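Local coordinates for endolysin (Escherichia coli O157 typing phage 15, PDB 7M5I), which probably cleaves the bacterial cell wall as a lysozyme, hydrolysing peptidoglycan so that the host cell lyses and releases new phage, at residues L23-Y28 and M53-E58. Residues are numbered along the deposited sequence; the frame is centred on the assembly and turned at random.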
ATOM      1  N   LEU A  23       1.283 -13.486   4.004  1.00 22.31           N
ATOM      2  CA  LEU A  23       0.196 -14.365   3.516  1.00 20.90           C
ATOM      3  C   LEU A  23      -0.252 -15.321   4.606  1.00 22.28           C
ATOM      4  O   LEU A  23       0.591 -16.064   5.113  1.00 24.07           O
ATOM      5  CB  LEU A  23       0.650 -15.189   2.314  1.00 20.46           C
ATOM      6  CG  LEU A  23      -0.405 -16.124   1.727  1.00 22.50           C
ATOM      7  CD1 LEU A  23      -1.676 -15.435   1.287  1.00 22.73           C
ATOM      8  CD2 LEU A  23       0.128 -16.891   0.556  1.00 23.74           C
ATOM      9  N   GLU A  24      -1.551 -15.391   4.888  1.00 20.54           N
ATOM     10  CA  GLU A  24      -2.048 -16.509   5.704  1.00 22.66           C
ATOM     11  C   GLU A  24      -3.245 -17.081   4.980  1.00 21.91           C
ATOM     12  O   GLU A  24      -4.105 -16.254   4.542  1.00 24.58           O
ATOM     13  CB  GLU A  24      -2.464 -16.063   7.093  1.00 25.49           C
ATOM     14  CG  GLU A  24      -1.309 -15.598   7.929  1.00 26.27           C
ATOM     15  CD  GLU A  24      -0.226 -16.582   8.312  1.00 30.59           C
ATOM     16  OE1 GLU A  24      -0.407 -17.832   8.243  1.00 35.53           O
ATOM     17  OE2 GLU A  24       0.872 -16.040   8.545  1.00 33.88           O
ATOM     18  N   LEU A  25      -3.335 -18.381   4.898  1.00 20.35           N
ATOM     19  CA  LEU A  25      -4.510 -18.992   4.216  1.00 21.09           C
ATOM     20  C   LEU A  25      -5.661 -19.277   5.188  1.00 22.67           C
ATOM     21  O   LEU A  25      -6.707 -19.644   4.720  1.00 27.15           O
ATOM     22  CB  LEU A  25      -4.116 -20.249   3.470  1.00 21.79           C
ATOM     23  CG  LEU A  25      -3.124 -20.072   2.326  1.00 21.80           C
ATOM     24  CD1 LEU A  25      -2.948 -21.373   1.547  1.00 23.82           C
ATOM     25  CD2 LEU A  25      -3.499 -18.893   1.434  1.00 22.90           C
ATOM     26  N   GLU A  26      -5.395 -19.269   6.487  1.00 23.90           N
ATOM     27  CA  GLU A  26      -6.448 -19.382   7.511  1.00 26.31           C
ATOM     28  C   GLU A  26      -6.648 -18.020   8.154  1.00 24.43           C
ATOM     29  O   GLU A  26      -5.654 -17.298   8.440  1.00 24.71           O
ATOM     30  CB  GLU A  26      -6.094 -20.364   8.625  1.00 31.02           C
ATOM     31  CG  GLU A  26      -5.755 -21.759   8.187  1.00 38.80           C
ATOM     32  CD  GLU A  26      -5.737 -22.777   9.343  1.00 49.29           C
ATOM     33  OE1 GLU A  26      -5.115 -23.871   9.175  1.00 51.92           O
ATOM     34  OE2 GLU A  26      -6.321 -22.459  10.445  1.00 55.02           O
ATOM     35  N   ALA A  27      -7.915 -17.671   8.358  1.00 23.94           N
ATOM     36  CA  ALA A  27      -8.282 -16.408   9.017  1.00 24.26           C
ATOM     37  C   ALA A  27      -7.585 -16.324  10.388  1.00 24.66           C
ATOM     38  O   ALA A  27      -7.484 -17.357  11.105  1.00 24.83           O
ATOM     39  CB  ALA A  27      -9.767 -16.273   9.133  1.00 26.19           C
ATOM     40  N   TYR A  28      -7.168 -15.131  10.733  1.00 23.64           N
ATOM     41  CA  TYR A  28      -6.570 -14.848  12.060  1.00 26.35           C
ATOM     42  C   TYR A  28      -7.079 -13.478  12.474  1.00 26.87           C
ATOM     43  O   TYR A  28      -7.353 -12.588  11.647  1.00 25.67           O
ATOM     44  CB  TYR A  28      -5.028 -14.857  11.998  1.00 27.19           C
ATOM     45  CG  TYR A  28      -4.409 -13.792  11.151  1.00 28.11           C
ATOM     46  CD1 TYR A  28      -4.297 -13.926   9.776  1.00 28.06           C
ATOM     47  CD2 TYR A  28      -3.925 -12.610  11.702  1.00 31.56           C
ATOM     48  CE1 TYR A  28      -3.691 -12.973   8.968  1.00 29.74           C
ATOM     49  CE2 TYR A  28      -3.356 -11.622  10.898  1.00 32.75           C
ATOM     50  CZ  TYR A  28      -3.191 -11.811   9.535  1.00 31.81           C
ATOM     51  OH  TYR A  28      -2.695 -10.837   8.686  1.00 40.81           O
ATOM     52  N   MET A  53     -12.343 -19.423   8.401  1.00 28.51           N
ATOM     53  CA  MET A  53     -12.300 -19.529   6.922  1.00 28.47           C
ATOM     54  C   MET A  53     -10.904 -19.995   6.501  1.00 27.33           C
ATOM     55  O   MET A  53      -9.905 -19.646   7.198  1.00 25.35           O
ATOM     56  CB  MET A  53     -12.528 -18.170   6.239  1.00 29.99           C
ATOM     57  CG  MET A  53     -14.006 -17.836   6.119  1.00 34.79           C
ATOM     58  SD  MET A  53     -14.078 -16.154   5.348  1.00 38.22           S
ATOM     59  CE  MET A  53     -13.288 -16.519   3.776  1.00 37.87           C
ATOM     60  N   LYS A  54     -10.861 -20.743   5.405  1.00 27.93           N
ATOM     61  CA  LYS A  54      -9.588 -21.157   4.745  1.00 29.12           C
ATOM     62  C   LYS A  54      -9.739 -20.883   3.266  1.00 27.20           C
ATOM     63  O   LYS A  54     -10.814 -21.156   2.695  1.00 28.05           O
ATOM     64  CB  LYS A  54      -9.291 -22.631   4.980  1.00 36.86           C
ATOM     65  CG  LYS A  54      -8.854 -22.929   6.405  1.00 47.76           C
ATOM     66  CD  LYS A  54      -8.696 -24.409   6.712  1.00 58.90           C
ATOM     67  CE  LYS A  54      -8.491 -24.661   8.201  1.00 67.40           C
ATOM     68  NZ  LYS A  54      -8.401 -26.115   8.479  1.00 73.06           N
ATOM     69  N   ILE A  55      -8.713 -20.339   2.658  1.00 23.89           N
ATOM     70  CA  ILE A  55      -8.721 -19.964   1.238  1.00 24.49           C
ATOM     71  C   ILE A  55      -7.461 -20.551   0.590  1.00 25.08           C
ATOM     72  O   ILE A  55      -6.525 -20.917   1.315  1.00 24.71           O
ATOM     73  CB  ILE A  55      -8.802 -18.435   1.040  1.00 25.14           C
ATOM     74  CG1 ILE A  55      -7.635 -17.670   1.658  1.00 24.95           C
ATOM     75  CG2 ILE A  55     -10.152 -17.933   1.525  1.00 27.07           C
ATOM     76  CD1 ILE A  55      -7.640 -16.190   1.238  1.00 24.20           C
ATOM     77  N   THR A  56      -7.449 -20.591  -0.733  1.00 24.22           N
ATOM     78  CA  THR A  56      -6.237 -20.960  -1.506  1.00 24.67           C
ATOM     79  C   THR A  56      -5.375 -19.745  -1.756  1.00 23.91           C
ATOM     80  O   THR A  56      -5.871 -18.591  -1.649  1.00 23.55           O
ATOM     81  CB  THR A  56      -6.649 -21.625  -2.829  1.00 26.30           C
ATOM     82  OG1 THR A  56      -7.266 -20.634  -3.643  1.00 27.29           O
ATOM     83  CG2 THR A  56      -7.513 -22.836  -2.661  1.00 28.17           C
ATOM     84  N   ALA A  57      -4.129 -19.947  -2.187  1.00 22.61           N
ATOM     85  CA  ALA A  57      -3.232 -18.851  -2.563  1.00 22.71           C
ATOM     86  C   ALA A  57      -3.843 -18.089  -3.771  1.00 23.65           C
ATOM     87  O   ALA A  57      -3.658 -16.884  -3.859  1.00 22.93           O
ATOM     88  CB  ALA A  57      -1.852 -19.398  -2.887  1.00 23.48           C
ATOM     89  N   GLU A  58      -4.519 -18.788  -4.658  1.00 24.40           N
ATOM     90  CA  GLU A  58      -5.160 -18.142  -5.853  1.00 26.95           C
ATOM     91  C   GLU A  58      -6.270 -17.188  -5.385  1.00 26.86           C
ATOM     92  O   GLU A  58      -6.329 -16.041  -5.887  1.00 28.94           O
ATOM     93  CB  GLU A  58      -5.731 -19.168  -6.823  1.00 30.39           C
ATOM     94  CG  GLU A  58      -4.650 -19.939  -7.546  1.00 36.26           C
ATOM     95  CD  GLU A  58      -4.012 -21.125  -6.816  1.00 37.74           C
ATOM     96  OE1 GLU A  58      -4.473 -21.531  -5.693  1.00 32.37           O
ATOM     97  OE2 GLU A  58      -3.031 -21.651  -7.417  1.00 38.63           O
TER
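Glu26 and Lys54 face each other as the non-hydrogen-bonded pair of a single antiparallel beta bridge, their CA atoms 4.5 Å apart. Backbone bonds flank it: Ile55 N to Leu25 O at 3.0 Å, and Ala27 N to Met53 O, nearly straight at 170°. Both long side chains run extended, side by side on the exposed surface. Their methylenes meet, Glu26 CG 3.8 Å from Lys54 CG; Glu26 CD, the carboxylate carbon, lies 3.5 Å from Lys54 CE, and Glu26 OE1 4.0 Å from Lys54 NZ, too long for a salt bridge. Leu25 has CG anti to its carbonyl carbon (chi1 -63°), which carries the branched end past the Ile55 carbonyl to the next helix, CD2 lying 3.8 Å from Ala57 N. In this small beta-containing lobe of the phage lysozyme fold, the bridge ties the chain entering strand 27-29 to the segment leading into the long helix 57-78. Ala27 CB touches Met53 CB at 4.4 Å. Ile55, buried, packs on Ile37 of strand 35-38 and on Ala60 and Tyr63 of the helix. Thr56 is the N-cap, its hydroxyl accepting from a helix N-H, and Gln59 OE1 bonds back to Thr56 N, completing a capping box.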